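Local coordinates for DUF2787 domain-containing protein (Vibrio cholerae, PDB 2V1L) that is of unknown function, is encoded on a Vibrio cholerae pathogenicity island and shares structural homology with the human p32 protein, at residues A22-E27 and M43-S48; F57-I62 and P88-C93; I62-S67 and W72-I77; R92-D97 and R120-L125; G101-A106 and V114-A119. All blocks are in the same frame, centred on the assembly; numbering follows the deposited sequence.

Contact 1: residues A22-E27 and M43-S48; sequences ANILSE and MNFRDS
Ile-24 and Leu-25 of helix 22-27 meet Met-43 and Phe-45 of strand 43-46 through apolar contacts alone. No hydrogen bond joins the two segments. The Met-43 side chain runs straight out toward the helix, with chi2 at 179° and chi3 at -176°, and this carries CE between two helix residues. Met-43 CE lies 3.7 Å from Ile-24 CG2 and also 3.7 Å from Leu-25 CD2. The sulfur is close too, with Met-43 SD 3.9 Å from Ile-24 CG2. Leu-25 lies about at right angles to the methionine chain. The aromatic contact uses the other branch of Ile-24. Ile-24 CD1 comes from the opposite direction to the phenyl group and stops 3.7 Å from Phe-45 CZ, at an oblique angle to the ring. One isoleucine thus serves two strand residues. The contact packs helix 15-29 against the sheet. Leu-64 of strand 60-66 touches both Leu-25 and Met-43, Leu-144 of strand 141-144 touches Ile-24, and Phe-130 of helix 117-135 meets Phe-45 edge-to-face.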
# COMPACT_ATOMS: atom_id res chain seq x y z
N ALA A 22 2.80 -12.06 -1.14
CA ALA A 22 3.01 -13.40 -1.68
C ALA A 22 1.78 -14.28 -1.48
O ALA A 22 1.35 -14.98 -2.40
CB ALA A 22 4.25 -14.05 -1.04
N ASN A 23 1.20 -14.22 -0.28
CA ASN A 23 0.04 -15.03 0.04
C ASN A 23 -1.14 -14.74 -0.86
O ASN A 23 -1.79 -15.65 -1.37
CB ASN A 23 -0.37 -14.85 1.51
CG ASN A 23 -1.18 -16.03 2.03
OD1 ASN A 23 -2.30 -15.86 2.53
ND2 ASN A 23 -0.62 -17.24 1.91
N ILE A 24 -1.42 -13.45 -1.06
CA ILE A 24 -2.58 -13.04 -1.85
C ILE A 24 -2.42 -13.36 -3.34
O ILE A 24 -3.40 -13.70 -4.01
CB ILE A 24 -2.94 -11.56 -1.60
CG1 ILE A 24 -3.55 -11.43 -0.20
CG2 ILE A 24 -3.91 -11.05 -2.66
CD1 ILE A 24 -3.73 -10.01 0.27
N LEU A 25 -1.19 -13.30 -3.85
CA LEU A 25 -0.92 -13.70 -5.22
C LEU A 25 -1.32 -15.16 -5.46
O LEU A 25 -2.27 -15.42 -6.20
CB LEU A 25 0.55 -13.47 -5.60
CG LEU A 25 1.06 -12.05 -5.82
CD1 LEU A 25 2.47 -12.10 -6.36
CD2 LEU A 25 0.16 -11.31 -6.78
N SER A 26 -0.64 -16.09 -4.79
CA SER A 26 -0.86 -17.52 -5.02
C SER A 26 -2.25 -18.02 -4.60
O SER A 26 -2.77 -18.95 -5.22
CB SER A 26 0.26 -18.37 -4.40
OG SER A 26 0.43 -18.09 -3.02
N GLU A 27 -2.85 -17.38 -3.59
CA GLU A 27 -4.24 -17.63 -3.21
C GLU A 27 -5.22 -17.39 -4.35
O GLU A 27 -6.29 -18.01 -4.40
CB GLU A 27 -4.66 -16.76 -2.02
CG GLU A 27 -4.62 -17.45 -0.66
CD GLU A 27 -5.46 -16.73 0.39
OE1 GLU A 27 -5.46 -15.47 0.41
OE2 GLU A 27 -6.13 -17.42 1.20
N MET A 43 -4.11 -4.98 -6.19
CA MET A 43 -4.81 -5.43 -4.98
C MET A 43 -5.54 -4.24 -4.33
O MET A 43 -4.98 -3.14 -4.22
CB MET A 43 -3.81 -6.02 -3.97
CG MET A 43 -3.01 -7.23 -4.43
SD MET A 43 -1.86 -7.82 -3.15
CE MET A 43 -1.00 -9.13 -4.01
N ASN A 44 -6.77 -4.46 -3.88
CA ASN A 44 -7.50 -3.46 -3.12
C ASN A 44 -7.93 -4.01 -1.76
O ASN A 44 -8.41 -5.14 -1.69
CB ASN A 44 -8.73 -2.96 -3.87
CG ASN A 44 -8.37 -2.08 -5.06
OD1 ASN A 44 -8.08 -2.59 -6.14
ND2 ASN A 44 -8.36 -0.77 -4.85
N PHE A 45 -7.73 -3.22 -0.71
CA PHE A 45 -8.15 -3.60 0.65
C PHE A 45 -9.18 -2.55 1.04
O PHE A 45 -8.86 -1.35 1.04
CB PHE A 45 -6.95 -3.60 1.63
CG PHE A 45 -5.84 -4.54 1.25
CD1 PHE A 45 -5.61 -5.71 1.99
CD2 PHE A 45 -5.01 -4.28 0.15
CE1 PHE A 45 -4.59 -6.57 1.65
CE2 PHE A 45 -3.99 -5.16 -0.21
CZ PHE A 45 -3.78 -6.31 0.53
N ARG A 46 -10.40 -2.99 1.34
CA ARG A 46 -11.47 -2.07 1.74
C ARG A 46 -12.23 -2.50 3.01
O ARG A 46 -12.55 -3.67 3.18
CB ARG A 46 -12.46 -1.82 0.58
CG ARG A 46 -11.86 -1.03 -0.62
CD ARG A 46 -12.90 -0.74 -1.75
NE ARG A 46 -12.91 -1.80 -2.76
CZ ARG A 46 -12.40 -1.71 -3.99
NH1 ARG A 46 -11.85 -0.58 -4.41
NH2 ARG A 46 -12.45 -2.76 -4.82
N ASP A 47 -12.47 -1.53 3.89
CA ASP A 47 -13.39 -1.65 5.00
C ASP A 47 -14.74 -1.09 4.49
O ASP A 47 -14.92 0.12 4.32
CB ASP A 47 -12.86 -0.87 6.23
CG ASP A 47 -13.95 -0.56 7.27
OD1 ASP A 47 -15.06 -1.10 7.15
OD2 ASP A 47 -13.72 0.25 8.20
N SER A 48 -15.71 -1.98 4.26
CA SER A 48 -16.99 -1.56 3.68
C SER A 48 -17.74 -0.55 4.55
O SER A 48 -18.61 0.14 4.06
CB SER A 48 -17.87 -2.77 3.38
OG SER A 48 -18.58 -3.15 4.56

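Contact 2: residues F57-I62 and P88-C93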
# COMPACT_ATOMS: atom_id res chain seq x y z
N PHE A 57 -11.48 2.13 8.49
CA PHE A 57 -10.13 1.96 8.00
C PHE A 57 -10.03 2.48 6.56
O PHE A 57 -10.93 2.23 5.74
CB PHE A 57 -9.69 0.49 8.12
CG PHE A 57 -9.65 -0.03 9.56
CD1 PHE A 57 -8.51 0.10 10.34
CD2 PHE A 57 -10.79 -0.64 10.13
CE1 PHE A 57 -8.47 -0.37 11.66
CE2 PHE A 57 -10.75 -1.13 11.46
CZ PHE A 57 -9.59 -0.99 12.22
N HIS A 58 -8.94 3.22 6.26
CA HIS A 58 -8.73 3.80 4.92
C HIS A 58 -8.58 2.69 3.93
O HIS A 58 -7.87 1.71 4.21
CB HIS A 58 -7.47 4.68 4.85
CG HIS A 58 -7.49 5.90 5.72
ND1 HIS A 58 -6.40 6.73 5.84
CD2 HIS A 58 -8.45 6.42 6.52
CE1 HIS A 58 -6.68 7.71 6.68
NE2 HIS A 58 -7.92 7.55 7.10
N PRO A 59 -9.18 2.83 2.73
CA PRO A 59 -8.91 1.84 1.68
C PRO A 59 -7.46 1.90 1.25
O PRO A 59 -6.86 2.95 1.31
CB PRO A 59 -9.79 2.29 0.50
CG PRO A 59 -10.70 3.28 1.04
CD PRO A 59 -10.13 3.87 2.29
N VAL A 60 -6.90 0.78 0.80
CA VAL A 60 -5.54 0.75 0.35
C VAL A 60 -5.52 0.05 -1.00
O VAL A 60 -6.21 -0.94 -1.19
CB VAL A 60 -4.62 0.00 1.34
CG1 VAL A 60 -3.31 -0.26 0.75
CG2 VAL A 60 -4.48 0.78 2.68
N GLU A 61 -4.72 0.60 -1.92
CA GLU A 61 -4.42 -0.02 -3.21
C GLU A 61 -2.93 -0.27 -3.38
O GLU A 61 -2.10 0.61 -3.11
CB GLU A 61 -4.94 0.87 -4.36
CG GLU A 61 -4.73 0.27 -5.74
CD GLU A 61 -5.36 1.09 -6.86
OE1 GLU A 61 -6.58 1.36 -6.81
OE2 GLU A 61 -4.62 1.45 -7.82
N ILE A 62 -2.58 -1.47 -3.82
CA ILE A 62 -1.20 -1.83 -4.09
C ILE A 62 -1.08 -2.39 -5.51
O ILE A 62 -1.89 -3.23 -5.90
CB ILE A 62 -0.65 -2.86 -3.06
CG1 ILE A 62 -0.74 -2.29 -1.64
CG2 ILE A 62 0.80 -3.23 -3.44
CD1 ILE A 62 -0.86 -3.34 -0.51
N PRO A 88 -17.74 15.37 0.70
CA PRO A 88 -16.51 14.57 0.84
C PRO A 88 -16.30 13.49 -0.25
O PRO A 88 -17.22 12.73 -0.57
CB PRO A 88 -16.72 13.89 2.20
CG PRO A 88 -18.28 13.75 2.32
CD PRO A 88 -18.90 14.64 1.25
N GLU A 89 -15.08 13.43 -0.78
CA GLU A 89 -14.67 12.34 -1.69
C GLU A 89 -13.35 11.73 -1.24
O GLU A 89 -12.65 12.30 -0.42
CB GLU A 89 -14.57 12.84 -3.14
CG GLU A 89 -15.91 12.93 -3.87
CD GLU A 89 -15.90 13.90 -5.05
OE1 GLU A 89 -14.93 13.86 -5.86
OE2 GLU A 89 -16.86 14.71 -5.18
N LEU A 90 -13.04 10.55 -1.78
CA LEU A 90 -11.79 9.84 -1.51
C LEU A 90 -10.62 10.47 -2.26
O LEU A 90 -10.66 10.60 -3.48
CB LEU A 90 -11.90 8.35 -1.87
CG LEU A 90 -12.67 7.44 -0.91
CD1 LEU A 90 -13.02 6.11 -1.59
CD2 LEU A 90 -11.92 7.19 0.38
N GLU A 91 -9.62 10.90 -1.51
CA GLU A 91 -8.39 11.48 -2.04
C GLU A 91 -7.25 10.58 -1.62
O GLU A 91 -7.35 9.92 -0.59
CB GLU A 91 -8.15 12.86 -1.43
CG GLU A 91 -9.18 13.92 -1.84
CD GLU A 91 -8.66 15.34 -1.67
OE1 GLU A 91 -7.43 15.55 -1.64
OE2 GLU A 91 -9.50 16.27 -1.59
N ARG A 92 -6.16 10.56 -2.40
CA ARG A 92 -4.92 9.91 -1.99
C ARG A 92 -4.52 10.58 -0.68
O ARG A 92 -4.60 11.80 -0.56
CB ARG A 92 -3.79 10.10 -3.01
CG ARG A 92 -4.05 9.45 -4.38
CD ARG A 92 -2.75 9.42 -5.18
NE ARG A 92 -2.97 9.07 -6.58
CZ ARG A 92 -2.04 9.13 -7.52
NH1 ARG A 92 -0.81 9.55 -7.24
NH2 ARG A 92 -2.34 8.78 -8.77
N CYS A 93 -4.11 9.78 0.29
CA CYS A 93 -3.81 10.29 1.62
C CYS A 93 -2.32 10.14 1.89
O CYS A 93 -1.65 11.08 2.32
CB CYS A 93 -4.61 9.49 2.64
SG CYS A 93 -4.29 9.96 4.33
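The backbones of 57-62 and 88-93 stay well apart, with CA atoms 8.8 Å apart for His-58 and Cys-93 and 9.1 Å apart for Pro-59 and Leu-90, so the contact is made by side chains. His-58 and Cys-93 form a sulfur-aromatic pair. The thiol sits obliquely to the imidazole, with Cys-93 SG 4.8 Å from the centroid of the His-58 ring and 62° off its normal. The nearest ring atom is His-58 CE1, 4.0 Å from Cys-93 SG. With SG anti to the backbone N (chi1 178°), the cysteine reaches across to the ring. The polar end of the histidine is engaged by Asp-79, whose OD1 is hydrogen-bonded to His-58 ND1. This bond helps to fix the ring beside the sulfur. The second pair is purely apolar: Pro-59 CG and Leu-90 CD2 approach to 4.1 Å. The contact lies at the surface. It joins the loop leading into strand 60-66 to strand 90-93. Both strands border strand 72-82, where Ala-81 touches His-58 and Tyr-82 touches Leu-90.

Contact 3: residues I62-S67 and W72-I77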
# COMPACT_ATOMS: atom_id res chain seq x y z
N ILE A 62 -2.58 -1.47 -3.82
CA ILE A 62 -1.20 -1.83 -4.09
C ILE A 62 -1.08 -2.39 -5.51
O ILE A 62 -1.89 -3.23 -5.90
CB ILE A 62 -0.65 -2.86 -3.06
CG1 ILE A 62 -0.74 -2.29 -1.64
CG2 ILE A 62 0.80 -3.23 -3.44
CD1 ILE A 62 -0.86 -3.34 -0.51
N ALA A 63 -0.07 -1.94 -6.26
CA ALA A 63 0.14 -2.41 -7.63
C ALA A 63 1.46 -3.11 -7.85
O ALA A 63 2.54 -2.63 -7.46
CB ALA A 63 -0.00 -1.27 -8.63
N LEU A 64 1.36 -4.24 -8.53
CA LEU A 64 2.51 -5.08 -8.78
C LEU A 64 2.51 -5.47 -10.25
O LEU A 64 1.45 -5.68 -10.85
CB LEU A 64 2.41 -6.36 -7.92
CG LEU A 64 2.09 -6.28 -6.43
CD1 LEU A 64 1.65 -7.64 -5.92
CD2 LEU A 64 3.29 -5.83 -5.65
N SER A 65 3.69 -5.57 -10.83
CA SER A 65 3.84 -6.12 -12.16
C SER A 65 4.87 -7.24 -12.13
O SER A 65 5.80 -7.21 -11.31
CB SER A 65 4.27 -5.04 -13.14
OG SER A 65 5.61 -4.67 -12.89
N GLN A 66 4.69 -8.22 -13.01
CA GLN A 66 5.56 -9.41 -13.11
C GLN A 66 6.75 -9.09 -14.01
O GLN A 66 6.59 -8.83 -15.21
CB GLN A 66 4.78 -10.60 -13.70
CG GLN A 66 3.25 -10.37 -13.80
CD GLN A 66 2.51 -11.35 -14.71
OE1 GLN A 66 2.74 -12.57 -14.65
NE2 GLN A 66 1.62 -10.83 -15.55
N SER A 67 7.95 -9.12 -13.44
CA SER A 67 9.17 -8.77 -14.17
C SER A 67 9.49 -9.73 -15.32
O SER A 67 8.86 -10.79 -15.47
CB SER A 67 10.36 -8.67 -13.22
OG SER A 67 11.57 -8.40 -13.92
N TRP A 72 8.43 -10.46 -8.92
CA TRP A 72 7.45 -9.37 -8.90
C TRP A 72 8.01 -8.05 -8.38
O TRP A 72 8.94 -8.02 -7.58
CB TRP A 72 6.23 -9.75 -8.07
CG TRP A 72 5.36 -10.81 -8.70
CD1 TRP A 72 5.58 -12.16 -8.68
CD2 TRP A 72 4.14 -10.61 -9.43
NE1 TRP A 72 4.57 -12.82 -9.36
CE2 TRP A 72 3.68 -11.89 -9.83
CE3 TRP A 72 3.39 -9.48 -9.80
CZ2 TRP A 72 2.50 -12.07 -10.57
CZ3 TRP A 72 2.21 -9.66 -10.54
CH2 TRP A 72 1.78 -10.95 -10.91
N CYS A 73 7.45 -6.94 -8.87
CA CYS A 73 7.88 -5.61 -8.47
C CYS A 73 6.70 -4.83 -7.89
O CYS A 73 5.62 -4.82 -8.47
CB CYS A 73 8.43 -4.86 -9.68
SG CYS A 73 9.65 -5.84 -10.62
N ILE A 74 6.91 -4.20 -6.73
CA ILE A 74 5.88 -3.34 -6.15
C ILE A 74 5.92 -1.98 -6.84
O ILE A 74 6.94 -1.30 -6.82
CB ILE A 74 6.01 -3.20 -4.61
CG1 ILE A 74 4.86 -2.37 -4.04
CG2 ILE A 74 7.32 -2.55 -4.22
CD1 ILE A 74 4.58 -2.71 -2.63
N GLU A 75 4.81 -1.63 -7.49
CA GLU A 75 4.72 -0.40 -8.29
C GLU A 75 4.42 0.83 -7.45
O GLU A 75 5.14 1.81 -7.50
CB GLU A 75 3.66 -0.56 -9.37
CG GLU A 75 3.86 -1.78 -10.24
CD GLU A 75 4.94 -1.58 -11.28
OE1 GLU A 75 6.11 -1.33 -10.92
OE2 GLU A 75 4.59 -1.69 -12.48
N TYR A 76 3.33 0.78 -6.71
CA TYR A 76 3.00 1.82 -5.78
C TYR A 76 2.13 1.29 -4.65
O TYR A 76 1.50 0.24 -4.79
CB TYR A 76 2.28 2.97 -6.50
CG TYR A 76 0.98 2.57 -7.17
CD1 TYR A 76 0.93 2.37 -8.55
CD2 TYR A 76 -0.19 2.41 -6.43
CE1 TYR A 76 -0.26 2.01 -9.19
CE2 TYR A 76 -1.40 2.06 -7.06
CZ TYR A 76 -1.41 1.86 -8.44
OH TYR A 76 -2.58 1.50 -9.07
N ILE A 77 2.07 2.03 -3.56
CA ILE A 77 1.13 1.76 -2.48
C ILE A 77 0.39 3.06 -2.19
O ILE A 77 1.04 4.06 -1.93
CB ILE A 77 1.86 1.29 -1.17
CG1 ILE A 77 2.65 0.02 -1.43
CG2 ILE A 77 0.86 1.08 -0.02
CD1 ILE A 77 3.54 -0.40 -0.25
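Gln-66 and Trp-72 lie side by side and point the same way. Gln-66 CG sits over one face of the indole, 3.6 Å from the centroid of the Trp-72 six-membered ring, as a CH-pi contact. Leu-64 CB approaches the same ring system obliquely, 3.8 Å from Trp-72 CE3. Ile-62 and Ile-77 also run side by side, and Ile-74 CD1 crosses to Ile-62 CG2. These three isoleucines share the sheet face on which both helices lie: Phe-17 of helix 15-29 touches all three, and helix 117-135 also reaches Ile-62 and Ile-77. Strands 60-66 and 72-82 form an antiparallel beta hairpin. Ser-65 and Cys-73 are a hydrogen-bonded pair, with Cys-73 N to Ser-65 O at 3.0 Å. A classic beta bulge follows, in which Glu-75 and Tyr-76 both face Ala-63. On the other face of the sheet, a chi1 of 60° lays the Tyr-76 ring over Ala-63 CB, 3.6 Å from the ring centroid; its hydroxyl pairs with Glu-61. The Glu-75 chain bends at chi2 (-78°), bringing Glu-75 OE2 to a weak 3.2 Å bond from Ser-65 OG.

Contact 4: residues R92-D97 and R120-L125; sequences RCLDFD and RELYQL
Phe-96 and Tyr-123 form a T-shaped (edge-to-face) pair. Tyr-123 CD1 points at one face of the phenyl ring, almost over its centre and 3.7 Å above the plane. The ring planes stand at 83° and the centroids are 5.1 Å apart. Phe-96 CD2 lies in the plane of the tyrosine ring, at its edge. The motif is helix-on-sheet packing: helix 117-135 lies against the antiparallel sheet, here beside the corner at Leu-94, which divides strand 90-93 from strand 95-97. Cys-93 and Leu-94 both face Asp-79 there, as a classic beta bulge. Tyr-123 has CG anti to the backbone N (chi1 178°), which sets its ring against Phe-96, while its hydroxyl is hydrogen-bonded to Glu-127 OE1. Leu-11 touches both aromatic residues, and Phe-103 of strand 102-105 packs on Phe-96 and Leu-122. The helix backbone comes close as well, with Phe-96 CZ 3.7 Å from Tyr-123 CA. Beside the aromatic pair, two leucines cross at a slant, and Leu-94 CD2 meets Leu-122 CG at 4.1 Å.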
# COMPACT_ATOMS: atom_id res chain seq x y z
N ARG A 92 -6.16 10.56 -2.40
CA ARG A 92 -4.92 9.91 -1.99
C ARG A 92 -4.52 10.58 -0.68
O ARG A 92 -4.60 11.80 -0.56
CB ARG A 92 -3.79 10.10 -3.01
CG ARG A 92 -4.05 9.45 -4.38
CD ARG A 92 -2.75 9.42 -5.18
NE ARG A 92 -2.97 9.07 -6.58
CZ ARG A 92 -2.04 9.13 -7.52
NH1 ARG A 92 -0.81 9.55 -7.24
NH2 ARG A 92 -2.34 8.78 -8.77
N CYS A 93 -4.11 9.78 0.29
CA CYS A 93 -3.81 10.29 1.62
C CYS A 93 -2.32 10.14 1.89
O CYS A 93 -1.65 11.08 2.32
CB CYS A 93 -4.61 9.49 2.64
SG CYS A 93 -4.29 9.96 4.33
N LEU A 94 -1.83 8.92 1.64
CA LEU A 94 -0.42 8.60 1.61
C LEU A 94 -0.22 7.82 0.32
O LEU A 94 -1.05 6.98 -0.03
CB LEU A 94 -0.05 7.65 2.74
CG LEU A 94 0.04 8.15 4.19
CD1 LEU A 94 -1.12 7.66 4.98
CD2 LEU A 94 1.33 7.55 4.80
N ASP A 95 0.88 8.08 -0.35
CA ASP A 95 1.18 7.38 -1.61
C ASP A 95 2.68 7.10 -1.64
O ASP A 95 3.48 8.00 -1.36
CB ASP A 95 0.76 8.24 -2.81
CG ASP A 95 0.95 7.52 -4.14
OD1 ASP A 95 0.28 6.48 -4.39
OD2 ASP A 95 1.77 8.00 -4.93
N PHE A 96 3.06 5.86 -1.92
CA PHE A 96 4.47 5.52 -2.08
C PHE A 96 4.61 5.03 -3.50
O PHE A 96 4.10 3.99 -3.82
CB PHE A 96 4.92 4.45 -1.07
CG PHE A 96 4.70 4.86 0.37
CD1 PHE A 96 5.60 5.73 1.00
CD2 PHE A 96 3.58 4.41 1.08
CE1 PHE A 96 5.37 6.14 2.35
CE2 PHE A 96 3.35 4.80 2.42
CZ PHE A 96 4.25 5.68 3.04
N ASP A 97 5.25 5.80 -4.36
CA ASP A 97 5.27 5.46 -5.79
C ASP A 97 6.67 4.96 -6.15
O ASP A 97 7.62 5.74 -6.26
CB ASP A 97 4.86 6.69 -6.63
CG ASP A 97 4.66 6.35 -8.12
OD1 ASP A 97 5.36 5.46 -8.66
OD2 ASP A 97 3.79 6.97 -8.75
N ARG A 120 11.18 7.29 5.11
CA ARG A 120 11.48 6.03 5.76
C ARG A 120 10.58 5.83 6.99
O ARG A 120 9.93 4.79 7.11
CB ARG A 120 12.98 5.96 6.13
CG ARG A 120 13.42 4.62 6.67
CD ARG A 120 14.88 4.66 7.11
NE ARG A 120 15.37 3.30 7.34
CZ ARG A 120 15.44 2.72 8.53
NH1 ARG A 120 15.06 3.39 9.62
NH2 ARG A 120 15.88 1.48 8.64
N GLU A 121 10.53 6.83 7.87
CA GLU A 121 9.76 6.79 9.11
C GLU A 121 8.25 6.73 8.83
O GLU A 121 7.52 5.94 9.44
CB GLU A 121 10.09 7.99 9.99
CG GLU A 121 9.27 8.10 11.31
CD GLU A 121 9.72 7.10 12.41
OE1 GLU A 121 10.89 6.64 12.37
OE2 GLU A 121 8.89 6.78 13.31
N LEU A 122 7.81 7.54 7.87
CA LEU A 122 6.44 7.53 7.44
C LEU A 122 6.06 6.13 6.93
O LEU A 122 5.01 5.59 7.27
CB LEU A 122 6.28 8.58 6.35
CG LEU A 122 4.99 9.10 5.83
CD1 LEU A 122 4.23 9.87 6.91
CD2 LEU A 122 5.34 10.01 4.64
N TYR A 123 6.90 5.54 6.09
CA TYR A 123 6.60 4.21 5.53
C TYR A 123 6.54 3.11 6.63
O TYR A 123 5.65 2.24 6.64
CB TYR A 123 7.60 3.80 4.45
CG TYR A 123 7.24 2.42 3.97
CD1 TYR A 123 6.23 2.25 3.03
CD2 TYR A 123 7.81 1.28 4.55
CE1 TYR A 123 5.83 0.97 2.65
CE2 TYR A 123 7.42 0.01 4.13
CZ TYR A 123 6.43 -0.12 3.21
OH TYR A 123 6.00 -1.36 2.81
N GLN A 124 7.49 3.15 7.55
CA GLN A 124 7.56 2.15 8.60
C GLN A 124 6.34 2.19 9.50
O GLN A 124 5.85 1.15 9.91
CB GLN A 124 8.81 2.37 9.46
CG GLN A 124 10.09 1.96 8.74
CD GLN A 124 11.27 2.21 9.63
OE1 GLN A 124 11.30 3.19 10.39
NE2 GLN A 124 12.24 1.30 9.59
N LEU A 125 5.90 3.39 9.84
CA LEU A 125 4.69 3.57 10.61
C LEU A 125 3.47 3.14 9.84
O LEU A 125 2.66 2.43 10.38
CB LEU A 125 4.53 5.01 11.09
CG LEU A 125 5.53 5.44 12.16
CD1 LEU A 125 5.71 6.98 12.11
CD2 LEU A 125 5.08 5.02 13.55

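Contact 5: residues G101-A106 and V114-A119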
# COMPACT_ATOMS: atom_id res chain seq x y z
N GLY A 101 9.76 6.80 -7.85
CA GLY A 101 10.67 7.18 -6.77
C GLY A 101 10.20 8.34 -5.90
O GLY A 101 11.02 9.01 -5.29
N ASP A 102 8.90 8.56 -5.82
CA ASP A 102 8.34 9.66 -4.99
C ASP A 102 7.34 9.16 -3.95
O ASP A 102 6.69 8.14 -4.16
CB ASP A 102 7.59 10.67 -5.85
CG ASP A 102 8.51 11.51 -6.73
OD1 ASP A 102 9.57 11.99 -6.28
OD2 ASP A 102 8.12 11.70 -7.90
N PHE A 103 7.19 9.92 -2.87
CA PHE A 103 6.11 9.68 -1.91
C PHE A 103 5.28 10.94 -1.77
O PHE A 103 5.77 12.05 -2.03
CB PHE A 103 6.62 9.16 -0.53
CG PHE A 103 7.25 10.20 0.34
CD1 PHE A 103 8.60 10.57 0.15
CD2 PHE A 103 6.52 10.85 1.34
CE1 PHE A 103 9.20 11.56 0.96
CE2 PHE A 103 7.11 11.85 2.15
CZ PHE A 103 8.45 12.19 1.95
N PHE A 104 4.03 10.77 -1.37
CA PHE A 104 3.13 11.87 -1.13
C PHE A 104 2.41 11.78 0.22
O PHE A 104 1.95 10.70 0.63
CB PHE A 104 2.06 11.90 -2.22
CG PHE A 104 1.04 12.95 -2.03
CD1 PHE A 104 1.25 14.23 -2.53
CD2 PHE A 104 -0.15 12.66 -1.40
CE1 PHE A 104 0.28 15.20 -2.37
CE2 PHE A 104 -1.10 13.64 -1.21
CZ PHE A 104 -0.90 14.91 -1.71
N THR A 105 2.28 12.93 0.85
CA THR A 105 1.37 13.13 1.94
C THR A 105 0.67 14.47 1.72
O THR A 105 1.22 15.33 1.06
CB THR A 105 2.19 13.11 3.24
OG1 THR A 105 2.18 11.78 3.77
CG2 THR A 105 1.72 14.09 4.22
N ALA A 106 -0.53 14.66 2.29
CA ALA A 106 -1.22 15.94 2.13
C ALA A 106 -0.41 17.11 2.72
O ALA A 106 -0.48 18.22 2.20
CB ALA A 106 -2.64 15.88 2.71
N VAL A 114 14.54 8.04 -2.16
CA VAL A 114 15.88 7.42 -2.01
C VAL A 114 16.60 7.53 -0.65
O VAL A 114 16.53 6.58 0.17
CB VAL A 114 16.81 7.77 -3.21
CG1 VAL A 114 18.29 7.55 -2.88
CG2 VAL A 114 16.43 6.93 -4.41
N GLY A 115 17.26 8.65 -0.38
CA GLY A 115 18.04 8.81 0.87
C GLY A 115 17.29 9.71 1.83
O GLY A 115 17.89 10.45 2.62
N ASN A 116 15.96 9.63 1.77
CA ASN A 116 15.08 10.56 2.45
C ASN A 116 14.48 9.95 3.72
O ASN A 116 13.90 8.86 3.70
CB ASN A 116 14.00 11.05 1.47
CG ASN A 116 13.08 12.08 2.07
OD1 ASN A 116 12.77 12.03 3.25
ND2 ASN A 116 12.62 13.01 1.24
N ARG A 117 14.62 10.68 4.82
CA ARG A 117 14.37 10.19 6.17
C ARG A 117 12.91 10.34 6.62
O ARG A 117 12.43 9.54 7.43
CB ARG A 117 15.31 10.90 7.15
CG ARG A 117 15.26 10.43 8.59
CD ARG A 117 16.42 11.01 9.40
NE ARG A 117 16.55 12.48 9.32
CZ ARG A 117 15.66 13.34 9.82
NH1 ARG A 117 14.56 12.90 10.41
NH2 ARG A 117 15.86 14.65 9.72
N ASP A 118 12.22 11.37 6.12
CA ASP A 118 10.78 11.49 6.34
C ASP A 118 10.03 10.33 5.68
O ASP A 118 9.09 9.78 6.27
CB ASP A 118 10.24 12.86 5.89
CG ASP A 118 10.53 13.97 6.91
OD1 ASP A 118 11.64 13.96 7.48
OD2 ASP A 118 9.66 14.86 7.16
N ALA A 119 10.49 9.93 4.48
CA ALA A 119 9.92 8.82 3.73
C ALA A 119 10.01 7.52 4.52
O ALA A 119 9.04 6.76 4.58
CB ALA A 119 10.61 8.65 2.37
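Phe-103 of strand 102-105 packs against Ala-119 in the first turn of helix 117-135, and this is the tight, buried part of the contact. Ala-119 CB is 3.5 Å from Phe-103 CE1 and 3.6 Å from Phe-103 CD1. Ala-119 CA lies over one face of the Phe-103 ring, 3.9 Å above its plane and toward the rim. A chi1 of 76° turns the phenyl group toward the helix start, where this edge of the ring meets the alanine methyl. The same ring is bordered by Phe-96, Leu-122 and Ile-113. A second residue meets it at the edge. Asn-116 ND2 lies in the ring plane, 3.7 Å from Phe-103 CE1, and the amide stands almost perpendicular to the ring at 88°. The other side is looser. Asp-118 is exposed and brings Asp-118 CB only to 4.4 Å from Phe-103 CZ, while its carboxylate leads away from the strand. Asn-116 is the N-cap of the helix. Asn-116 OD1 accepts two weak bonds, from Ala-119 N at 3.3 Å and from Asp-118 N at 3.0 Å, and ND2 gives a weak bond to Pro-112 O. The chemistry therefore divides: an apolar ring covers the helix start, and one asparagine caps it through weak bonds to two N-H groups, with a further weak bond from its ND2.

All five contacts belong to one antiparallel sheet and the two long helices packed on it. Contact 1 brings in helix 15-29, and contacts 4 and 5 share helix 117-135. Contact 1 closes before the others open. Contact 3 falls within the chain span of contact 2, and they share Ile-62 on strand 60-66. Contact 2 passes into contact 4 through Arg-92 and Cys-93, and contact 5 falls within the span of contact 4. Centres of contacts 4 and 5 are about 7 Å apart, those of contacts 1 and 5 about 25 Å. Strand 41-46 pairs with 60-66, 60-66 with 72-82, 72-82 with 95-97, and 95-97 with 102-105, so the contacts run across the sheet of a single compact domain.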